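PDB 3RCN: beta-N-acetylhexosaminidase from Arthrobacter aurescens, which probably hydrolyses terminal non-reducing N-acetyl-D-hexosamine residues from N-acetyl-beta-D-hexosaminides, as a member of glycosyl hydrolase family 20. Local coordinates for residues 405-410 with 455-460; 417-422 with 464-469; 424-429 with 472-477. All blocks are in the same frame, centred on the assembly; numbering follows the deposited sequence.

One long loop, running from 401 to 421 after strand 397-400, and its continuation through 429 meet the end of strand 449-456 and the two helices that follow it. Interaction 1 is the part nearest the predicted proton donor, Glu316, whose side chain is about 7 Å from that of Tyr407. Interaction 2 has its centre 10 Å away and packs on interaction 1 directly, Val420 CG1 lying 3.6 Å from His460 CG. Interaction 3, centred 11 Å from interaction 1, is joined to it by a probable hydrogen bond of 2.8 Å from Arg474 NH1 to His410 O. Interactions 2 and 3 do not touch, although their segments adjoin in the sequence.

Interaction 1: 405-410 with 455-460; sequences KLYLDH and NIWSEH
Trp457 turns an edge of its indole to the ring of Tyr407 in an edge-to-face pair: the tyrosine ring and the five-membered ring have centroids 4.9 Å apart and planes at 60°. NE1 of Trp457 stands over one face of Tyr407, off-centre toward the rim, 3.4 Å from CE2. Asn455 runs beside the same tyrosine in a shared direction, its amide tilted 46° from the ring; its OD1 is taken by Gln453. Apolar contact is added by Leu408, whose CD1 packs on CG1 of Ile456, with Ile478 of helix 474-483 also against the leucine.

The backbones are joined by two hydrogen bonds, Asn455 N to Leu406 O (3.1 Å) and Leu408 N to Asn455 O (2.8 Å), which make a single bridge of parallel pattern between Tyr407 and Asn455. Strand 449-456 is the last strand of the TIM barrel of family 20 and closes it against strand 140-146, so the loop is fastened where that strand ends, a place consistent with the wall of the active-site pocket. A glycerol, probably from the crystallisation liquor, lies about 4 Å from the Trp457 side chain.

Beyond the bridge, a type I turn from Tyr407 to His410 carries Asp409. Its CG sits between backbone N and carbonyl carbon (chi1 54°), and the carboxylate lies at the indole edge, OD2 3.4 Å from Trp457 CD1. One water donates to both Asp409 OD1 (2.8 Å) and Glu459 OE1 (2.7 Å), linking two carboxylates that have no direct bond.

Interaction 2: 417-422 with 464-469; sequences DEPVPV and PRRVQF. With SO4 (sulfate ion), chain B.
Phe469 has CG anti to its backbone N (chi1 175°), and Arg466, in one of its two conformers, is bent at chi2 and again at chi3 (56°); these two side chains of one helix meet Pro419 of the loop. Phe469 and Pro419 meet tip to tip, ring atom CE1 coming 3.6 Å from Pro419 CG. In the conformer described, Arg466 runs obliquely across the proline: Pro419 CB lies over one face of the guanidinium, and Pro419 CG packs against Arg466 NH2 (3.3 Å). In that same conformer CE1 of Phe469 lies in the guanidinium plane, at its edge. The proline touches both groups. Glu418 stands at the rim of the Phe469 ring, OE1 4.2 Å from CZ, while its OE2 forms a salt bridge with Arg514.

Arg465 takes no part with the loop. Its NH1 donates an almost straight hydrogen bond to O4 of a sulfate ion, probably from the crystallisation liquor (3.2 Å, 168°), O4 lying at the guanidinium edge, in plane. Ser463 OG and Arg215 NH2 of the second subunit also bind the sulfate, and Arg465 NH2 bonds to Gly218 O of that subunit.

The contact thus rests the loop before strand 422-423 on the face of helix 464-471 that carries Arg466 and Phe469; this is the first helix after barrel strand 449-456, and its Arg465 side chain meets the second subunit.

Interaction 3: 424-429 with 472-477; sequences FVTTLQ and FPRLSA
NH1 of Arg474 is shared by two backbone carbonyls, Thr426 O and its stronger partner, His410 O. The bond to Thr426 O is weak, 3.1 Å long but bent to 128° at the hydrogen. NH2 of the same guanidinium bonds to Ala470 O, which further fixes the rotation of the group. Thr426 crosses the arginine at about a right angle and lays its CB in the guanidinium plane, at the edge, 3.6 Å from NH1.

The apolar part of the contact belongs to Leu428. Chi1 (-178°) sets its CG anti to the backbone N and chi2 (61°) places CD1, which lies 3.7 Å from Arg474 CA and 3.8 Å from Ala477 CB. The same methyl meets Pro473 CG at 4.1 Å, on a proline preceded by a cis peptide bond. Leu428 also touches Leu498 of helix 491-508.

Thr427 is the N-cap of helix 428-432, its OG1 accepting from Ala430 N, and Leu428 is the first helical residue. Helix 474-483 follows the eighth barrel strand, 449-456, by way of helix 464-471; the arrangement thus seats the loop-borne helix 428-432 on the outer, helical layer of the TIM barrel typical of family 20.

Interaction 1: 405-410 with 455-460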
loop_
_atom_site.group_PDB
_atom_site.type_symbol
_atom_site.label_atom_id
_atom_site.label_comp_id
_atom_site.label_asym_id
_atom_site.label_seq_id
_atom_site.Cartn_x
_atom_site.Cartn_y
_atom_site.Cartn_z
ATOM N N LYS A 405 -17.906 -22.690 4.720
ATOM C CA LYS A 405 -17.044 -22.974 3.574
ATOM C C LYS A 405 -16.164 -21.784 3.196
ATOM O O LYS A 405 -14.951 -21.876 3.166
ATOM C CB LYS A 405 -17.888 -23.380 2.361
ATOM C CG LYS A 405 -18.693 -24.658 2.536
ATOM C CD LYS A 405 -17.794 -25.826 2.905
ATOM C CE LYS A 405 -18.558 -27.133 2.846
ATOM N NZ LYS A 405 -19.822 -27.054 3.620
ATOM N N LEU A 406 -16.827 -20.696 2.827
ATOM C CA LEU A 406 -16.231 -19.513 2.221
ATOM C C LEU A 406 -15.858 -18.319 3.115
ATOM O O LEU A 406 -15.659 -17.216 2.594
ATOM C CB LEU A 406 -17.041 -19.076 1.003
ATOM C CG LEU A 406 -17.079 -20.149 -0.086
ATOM C CD1 LEU A 406 -17.651 -19.595 -1.373
ATOM C CD2 LEU A 406 -15.691 -20.701 -0.324
ATOM N N TYR A 407 -15.916 -18.472 4.437
ATOM C CA TYR A 407 -15.537 -17.358 5.322
ATOM C C TYR A 407 -14.046 -17.398 5.660
ATOM O O TYR A 407 -13.564 -18.320 6.328
ATOM C CB TYR A 407 -16.386 -17.330 6.605
ATOM C CG TYR A 407 -17.766 -16.717 6.417
ATOM C CD1 TYR A 407 -18.338 -16.614 5.157
ATOM C CD2 TYR A 407 -18.481 -16.211 7.496
ATOM C CE1 TYR A 407 -19.581 -16.046 4.979
ATOM C CE2 TYR A 407 -19.738 -15.636 7.325
ATOM C CZ TYR A 407 -20.279 -15.561 6.062
ATOM O OH TYR A 407 -21.523 -14.998 5.867
ATOM N N LEU A 408 -13.320 -16.383 5.197
ATOM C CA LEU A 408 -11.863 -16.406 5.235
ATOM C C LEU A 408 -11.261 -15.824 6.513
ATOM O O LEU A 408 -10.055 -15.890 6.719
ATOM C CB LEU A 408 -11.282 -15.701 4.005
ATOM C CG LEU A 408 -11.679 -16.284 2.647
ATOM C CD1 LEU A 408 -11.067 -15.481 1.493
ATOM C CD2 LEU A 408 -11.275 -17.747 2.570
ATOM N N ASP A 409 -12.092 -15.242 7.364
ATOM C CA ASP A 409 -11.645 -14.865 8.696
ATOM C C ASP A 409 -11.470 -16.122 9.562
ATOM O O ASP A 409 -10.870 -16.068 10.631
ATOM C CB ASP A 409 -12.599 -13.848 9.348
ATOM C CG ASP A 409 -14.061 -14.323 9.379
ATOM O OD1 ASP A 409 -14.705 -14.175 10.444
ATOM O OD2 ASP A 409 -14.579 -14.818 8.344
ATOM N N HIS A 410 -11.955 -17.263 9.080
ATOM C CA HIS A 410 -11.870 -18.497 9.859
ATOM C C HIS A 410 -10.506 -19.147 9.747
ATOM O O HIS A 410 -9.906 -19.160 8.672
ATOM C CB HIS A 410 -12.938 -19.519 9.448
ATOM C CG HIS A 410 -14.332 -19.114 9.793
ATOM N ND1 HIS A 410 -15.392 -19.993 9.745
ATOM C CD2 HIS A 410 -14.848 -17.920 10.173
ATOM C CE1 HIS A 410 -16.499 -19.358 10.079
ATOM N NE2 HIS A 410 -16.195 -18.099 10.345
ATOM N N ASN A 455 -16.006 -14.268 1.847
ATOM C CA ASN A 455 -16.107 -13.127 2.758
ATOM C C ASN A 455 -14.941 -13.058 3.739
ATOM O O ASN A 455 -14.589 -14.055 4.367
ATOM C CB ASN A 455 -17.431 -13.160 3.537
ATOM C CG ASN A 455 -18.646 -13.063 2.627
ATOM O OD1 ASN A 455 -18.544 -12.606 1.497
ATOM N ND2 ASN A 455 -19.802 -13.489 3.124
ATOM N N ILE A 456 -14.340 -11.879 3.854
ATOM C CA ILE A 456 -13.286 -11.654 4.829
ATOM C C ILE A 456 -13.747 -10.636 5.880
ATOM O O ILE A 456 -13.739 -9.424 5.636
ATOM C CB ILE A 456 -12.054 -11.092 4.085
ATOM C CG1 ILE A 456 -11.789 -11.927 2.823
ATOM C CG2 ILE A 456 -10.832 -11.025 4.992
ATOM C CD1 ILE A 456 -10.815 -11.286 1.859
ATOM N N TRP A 457 -14.062 -11.118 7.080
ATOM C CA TRP A 457 -14.512 -10.227 8.144
ATOM C C TRP A 457 -13.294 -9.789 8.931
ATOM O O TRP A 457 -12.425 -10.596 9.225
ATOM C CB TRP A 457 -15.534 -10.914 9.037
ATOM C CG TRP A 457 -16.745 -11.331 8.263
ATOM C CD1 TRP A 457 -17.025 -12.578 7.790
ATOM C CD2 TRP A 457 -17.817 -10.487 7.831
ATOM N NE1 TRP A 457 -18.201 -12.565 7.101
ATOM C CE2 TRP A 457 -18.714 -11.293 7.113
ATOM C CE3 TRP A 457 -18.111 -9.129 7.997
ATOM C CZ2 TRP A 457 -19.895 -10.794 6.560
ATOM C CZ3 TRP A 457 -19.275 -8.628 7.447
ATOM C CH2 TRP A 457 -20.156 -9.460 6.735
ATOM N N SER A 458 -13.222 -8.496 9.212
ATOM C CA SER A 458 -11.993 -7.853 9.682
ATOM C C SER A 458 -11.817 -7.651 11.189
ATOM O O SER A 458 -10.893 -6.951 11.597
ATOM C CB SER A 458 -11.666 -6.582 8.890
ATOM O OG SER A 458 -12.555 -5.527 9.204
ATOM N N GLU A 459 -12.711 -8.207 12.004
ATOM C CA GLU A 459 -12.625 -8.020 13.454
ATOM C C GLU A 459 -11.201 -8.218 13.949
ATOM O O GLU A 459 -10.667 -7.399 14.701
ATOM C CB GLU A 459 -13.498 -9.044 14.206
ATOM C CG GLU A 459 -14.989 -8.814 14.153
ATOM C CD GLU A 459 -15.670 -9.582 13.025
ATOM O OE1 GLU A 459 -14.987 -9.952 12.043
ATOM O OE2 GLU A 459 -16.891 -9.822 13.128
ATOM N N HIS A 460 -10.604 -9.333 13.549
ATOM C CA HIS A 460 -9.269 -9.684 14.005
ATOM C C HIS A 460 -8.121 -9.343 13.052
ATOM O O HIS A 460 -6.956 -9.549 13.395
ATOM C CB HIS A 460 -9.255 -11.157 14.385
ATOM C CG HIS A 460 -10.406 -11.531 15.259
ATOM N ND1 HIS A 460 -10.700 -10.849 16.420
ATOM C CD2 HIS A 460 -11.356 -12.483 15.127
ATOM C CE1 HIS A 460 -11.767 -11.385 16.982
ATOM N NE2 HIS A 460 -12.189 -12.373 16.214
HETATM O O HOH W 1 -13.874 -12.384 12.454
#

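Interaction 2: 417-422 with 464-469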
loop_
_atom_site.group_PDB
_atom_site.type_symbol
_atom_site.label_atom_id
_atom_site.label_comp_id
_atom_site.label_asym_id
_atom_site.label_seq_id
_atom_site.Cartn_x
_atom_site.Cartn_y
_atom_site.Cartn_z
ATOM N N ASP A 417 -1.425 -22.824 17.044
ATOM C CA ASP A 417 -0.426 -22.000 16.366
ATOM C C ASP A 417 -0.956 -20.992 15.339
ATOM O O ASP A 417 -0.227 -20.102 14.910
ATOM C CB ASP A 417 0.679 -22.861 15.774
ATOM C CG ASP A 417 1.661 -23.327 16.831
ATOM O OD1 ASP A 417 2.610 -22.565 17.139
ATOM O OD2 ASP A 417 1.467 -24.440 17.373
ATOM N N GLU A 418 -2.227 -21.109 14.973
ATOM C CA GLU A 418 -2.858 -20.126 14.101
ATOM C C GLU A 418 -3.226 -18.877 14.918
ATOM O O GLU A 418 -3.686 -18.986 16.054
ATOM C CB GLU A 418 -4.108 -20.723 13.433
ATOM C CG GLU A 418 -3.869 -22.001 12.621
ATOM C CD GLU A 418 -2.817 -21.820 11.525
ATOM O OE1 GLU A 418 -2.922 -20.839 10.750
ATOM O OE2 GLU A 418 -1.881 -22.653 11.443
ATOM N N PRO A 419 -3.001 -17.684 14.349
ATOM C CA PRO A 419 -3.305 -16.406 15.017
ATOM C C PRO A 419 -4.810 -16.116 15.236
ATOM O O PRO A 419 -5.576 -16.217 14.293
ATOM C CB PRO A 419 -2.697 -15.360 14.064
ATOM C CG PRO A 419 -2.615 -16.046 12.737
ATOM C CD PRO A 419 -2.356 -17.493 13.038
ATOM N N VAL A 420 -5.193 -15.723 16.453
ATOM C CA VAL A 420 -6.587 -15.443 16.821
ATOM C C VAL A 420 -7.580 -16.402 16.162
ATOM O O VAL A 420 -8.390 -15.981 15.329
ATOM C CB VAL A 420 -6.986 -13.999 16.461
ATOM C CG1 VAL A 420 -8.239 -13.578 17.228
ATOM C CG2 VAL A 420 -5.834 -13.044 16.743
ATOM N N PRO A 421 -7.507 -17.698 16.513
ATOM C CA PRO A 421 -8.349 -18.701 15.852
ATOM C C PRO A 421 -9.838 -18.552 16.172
ATOM O O PRO A 421 -10.239 -18.536 17.336
ATOM C CB PRO A 421 -7.820 -20.011 16.423
ATOM C CG PRO A 421 -7.326 -19.642 17.772
ATOM C CD PRO A 421 -6.734 -18.273 17.625
ATOM N N VAL A 422 -10.653 -18.524 15.123
ATOM C CA VAL A 422 -12.087 -18.352 15.252
ATOM C C VAL A 422 -12.785 -19.097 14.126
ATOM O O VAL A 422 -12.199 -19.337 13.073
ATOM C CB VAL A 422 -12.523 -16.862 15.199
ATOM C CG1 VAL A 422 -12.043 -16.095 16.427
ATOM C CG2 VAL A 422 -12.063 -16.193 13.908
ATOM N N PRO A 464 -3.359 -4.535 6.928
ATOM C CA PRO A 464 -3.458 -5.141 5.594
ATOM C C PRO A 464 -2.608 -6.414 5.483
ATOM O O PRO A 464 -2.917 -7.291 4.686
ATOM C CB PRO A 464 -2.919 -4.047 4.662
ATOM C CG PRO A 464 -3.041 -2.786 5.430
ATOM C CD PRO A 464 -2.909 -3.136 6.879
ATOM N N ARG A 465 -1.543 -6.516 6.269
ATOM C CA ARG A 465 -0.773 -7.753 6.285
ATOM C C ARG A 465 -1.651 -8.894 6.798
ATOM O O ARG A 465 -1.685 -9.977 6.219
ATOM C CB ARG A 465 0.480 -7.618 7.150
ATOM C CG ARG A 465 1.388 -6.461 6.769
ATOM C CD ARG A 465 2.577 -6.340 7.730
ATOM N NE ARG A 465 3.609 -7.320 7.422
ATOM C CZ ARG A 465 4.598 -7.665 8.242
ATOM N NH1 ARG A 465 4.704 -7.123 9.444
ATOM N NH2 ARG A 465 5.479 -8.569 7.856
ATOM N N ARG A 466 -2.361 -8.658 7.891
ATOM C CA ARG A 466 -3.207 -9.701 8.452
ATOM C C ARG A 466 -4.329 -10.093 7.474
ATOM O O ARG A 466 -4.670 -11.271 7.330
ATOM C CB ARG A 466 -3.758 -9.268 9.810
ATOM C CG ARG A 466 -2.701 -9.221 10.903
ATOM C CD ARG A 466 -3.047 -10.172 12.040
ATOM N NE ARG A 466 -3.230 -11.528 11.550
ATOM C CZ ARG A 466 -4.259 -12.318 11.856
ATOM N NH1 ARG A 466 -5.221 -11.909 12.678
ATOM N NH2 ARG A 466 -4.316 -13.536 11.345
ATOM N N VAL A 467 -4.887 -9.109 6.780
ATOM C CA VAL A 467 -5.883 -9.412 5.771
ATOM C C VAL A 467 -5.321 -10.317 4.669
ATOM O O VAL A 467 -6.003 -11.228 4.181
ATOM C CB VAL A 467 -6.477 -8.127 5.160
ATOM C CG1 VAL A 467 -7.190 -8.446 3.851
ATOM C CG2 VAL A 467 -7.421 -7.438 6.164
ATOM N N GLN A 468 -4.069 -10.081 4.285
ATOM C CA GLN A 468 -3.422 -10.893 3.248
ATOM C C GLN A 468 -3.204 -12.328 3.724
ATOM O O GLN A 468 -3.326 -13.294 2.962
ATOM C CB GLN A 468 -2.089 -10.268 2.833
ATOM C CG GLN A 468 -2.249 -8.936 2.133
ATOM C CD GLN A 468 -0.926 -8.356 1.711
ATOM O OE1 GLN A 468 0.109 -8.628 2.324
ATOM N NE2 GLN A 468 -0.943 -7.559 0.647
ATOM N N PHE A 469 -2.869 -12.446 4.999
ATOM C CA PHE A 469 -2.635 -13.728 5.605
ATOM C C PHE A 469 -3.959 -14.510 5.562
ATOM O O PHE A 469 -3.995 -15.695 5.213
ATOM C CB PHE A 469 -2.133 -13.517 7.035
ATOM C CG PHE A 469 -1.959 -14.788 7.810
ATOM C CD1 PHE A 469 -3.025 -15.342 8.509
ATOM C CD2 PHE A 469 -0.736 -15.433 7.843
ATOM C CE1 PHE A 469 -2.869 -16.516 9.220
ATOM C CE2 PHE A 469 -0.579 -16.603 8.553
ATOM C CZ PHE A 469 -1.649 -17.147 9.239
HETATM S S SO4 B . 1.674 -6.186 11.570
HETATM O O1 SO4 B . 2.639 -7.090 12.196
HETATM O O2 SO4 B . 0.693 -6.964 10.824
HETATM O O3 SO4 B . 1.006 -5.425 12.620
HETATM O O4 SO4 B . 2.356 -5.262 10.666
#

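Interaction 3: 424-429 with 472-477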
loop_
_atom_site.group_PDB
_atom_site.type_symbol
_atom_site.label_atom_id
_atom_site.label_comp_id
_atom_site.label_asym_id
_atom_site.label_seq_id
_atom_site.Cartn_x
_atom_site.Cartn_y
_atom_site.Cartn_z
ATOM N N PHE A 424 -14.805 -22.194 12.086
ATOM C CA PHE A 424 -14.477 -23.572 11.752
ATOM C C PHE A 424 -13.098 -23.668 11.122
ATOM O O PHE A 424 -12.598 -22.688 10.563
ATOM C CB PHE A 424 -15.522 -24.135 10.787
ATOM C CG PHE A 424 -16.936 -23.810 11.172
ATOM C CD1 PHE A 424 -17.493 -24.341 12.319
ATOM C CD2 PHE A 424 -17.703 -22.963 10.388
ATOM C CE1 PHE A 424 -18.788 -24.037 12.678
ATOM C CE2 PHE A 424 -19.002 -22.663 10.741
ATOM C CZ PHE A 424 -19.544 -23.203 11.887
ATOM N N VAL A 425 -12.479 -24.843 11.194
ATOM C CA VAL A 425 -11.249 -25.023 10.449
ATOM C C VAL A 425 -11.639 -25.035 8.987
ATOM O O VAL A 425 -12.399 -25.896 8.557
ATOM C CB VAL A 425 -10.569 -26.374 10.760
ATOM C CG1 VAL A 425 -9.340 -26.573 9.857
ATOM C CG2 VAL A 425 -10.187 -26.463 12.235
ATOM N N THR A 426 -11.086 -24.109 8.214
ATOM C CA THR A 426 -11.365 -24.067 6.790
ATOM C C THR A 426 -10.037 -24.061 6.060
ATOM O O THR A 426 -9.335 -23.040 6.027
ATOM C CB THR A 426 -12.092 -22.765 6.435
ATOM O OG1 THR A 426 -13.222 -22.579 7.304
ATOM C CG2 THR A 426 -12.517 -22.768 4.962
ATOM N N THR A 427 -9.725 -25.162 5.392
ATOM C CA THR A 427 -8.363 -25.332 4.919
ATOM C C THR A 427 -8.270 -25.043 3.437
ATOM O O THR A 427 -9.283 -24.844 2.761
ATOM C CB THR A 427 -7.873 -26.768 5.167
ATOM O OG1 THR A 427 -8.633 -27.675 4.361
ATOM C CG2 THR A 427 -8.040 -27.143 6.630
ATOM N N LEU A 428 -7.047 -25.078 2.925
ATOM C CA LEU A 428 -6.811 -24.829 1.514
ATOM C C LEU A 428 -7.500 -25.894 0.660
ATOM O O LEU A 428 -8.109 -25.587 -0.358
ATOM C CB LEU A 428 -5.311 -24.805 1.223
ATOM C CG LEU A 428 -4.981 -24.490 -0.229
ATOM C CD1 LEU A 428 -5.498 -23.098 -0.613
ATOM C CD2 LEU A 428 -3.487 -24.588 -0.430
ATOM N N GLN A 429 -7.398 -27.149 1.083
ATOM C CA GLN A 429 -7.953 -28.247 0.311
ATOM C C GLN A 429 -9.482 -28.258 0.411
ATOM O O GLN A 429 -10.174 -28.417 -0.590
ATOM C CB GLN A 429 -7.354 -29.572 0.776
ATOM C CG GLN A 429 -7.870 -30.805 0.052
ATOM C CD GLN A 429 -7.307 -32.092 0.645
ATOM O OE1 GLN A 429 -7.581 -33.181 0.157
ATOM N NE2 GLN A 429 -6.514 -31.967 1.705
ATOM N N PHE A 472 -5.097 -15.270 1.676
ATOM C CA PHE A 472 -4.275 -16.133 0.828
ATOM C C PHE A 472 -3.516 -17.167 1.621
ATOM O O PHE A 472 -3.144 -16.912 2.769
ATOM C CB PHE A 472 -3.321 -15.298 -0.016
ATOM C CG PHE A 472 -4.017 -14.459 -1.028
ATOM C CD1 PHE A 472 -4.416 -15.009 -2.237
ATOM C CD2 PHE A 472 -4.308 -13.128 -0.763
ATOM C CE1 PHE A 472 -5.078 -14.250 -3.180
ATOM C CE2 PHE A 472 -4.964 -12.356 -1.704
ATOM C CZ PHE A 472 -5.355 -12.918 -2.918
ATOM N N PRO A 473 -3.234 -18.327 1.002
ATOM C CA PRO A 473 -3.491 -18.833 -0.356
ATOM C C PRO A 473 -4.952 -19.211 -0.710
ATOM O O PRO A 473 -5.239 -19.457 -1.881
ATOM C CB PRO A 473 -2.575 -20.055 -0.433
ATOM C CG PRO A 473 -2.600 -20.591 0.962
ATOM C CD PRO A 473 -2.693 -19.391 1.873
ATOM N N ARG A 474 -5.827 -19.349 0.283
ATOM C CA ARG A 474 -7.194 -19.835 0.040
ATOM C C ARG A 474 -7.930 -19.155 -1.110
ATOM O O ARG A 474 -8.539 -19.822 -1.926
ATOM C CB ARG A 474 -8.040 -19.750 1.312
ATOM C CG ARG A 474 -7.649 -20.790 2.327
ATOM C CD ARG A 474 -8.513 -20.691 3.550
ATOM N NE ARG A 474 -8.262 -19.471 4.297
ATOM C CZ ARG A 474 -8.874 -19.164 5.433
ATOM N NH1 ARG A 474 -9.783 -19.984 5.952
ATOM N NH2 ARG A 474 -8.578 -18.035 6.049
ATOM N N LEU A 475 -7.860 -17.834 -1.178
ATOM C CA LEU A 475 -8.519 -17.084 -2.239
ATOM C C LEU A 475 -8.004 -17.460 -3.646
ATOM O O LEU A 475 -8.692 -17.250 -4.647
ATOM C CB LEU A 475 -8.348 -15.587 -1.984
ATOM C CG LEU A 475 -9.246 -14.664 -2.794
ATOM C CD1 LEU A 475 -10.682 -15.173 -2.756
ATOM C CD2 LEU A 475 -9.171 -13.233 -2.265
ATOM N N SER A 476 -6.796 -18.010 -3.726
ATOM C CA SER A 476 -6.274 -18.462 -5.010
ATOM C C SER A 476 -7.001 -19.725 -5.458
ATOM O O SER A 476 -7.375 -19.861 -6.627
ATOM C CB SER A 476 -4.769 -18.727 -4.938
ATOM O OG SER A 476 -4.052 -17.545 -4.641
ATOM N N ALA A 477 -7.186 -20.652 -4.523
ATOM C CA ALA A 477 -7.922 -21.883 -4.793
ATOM C C ALA A 477 -9.403 -21.588 -5.109
ATOM O O ALA A 477 -9.995 -22.157 -6.036
ATOM C CB ALA A 477 -7.798 -22.818 -3.611
#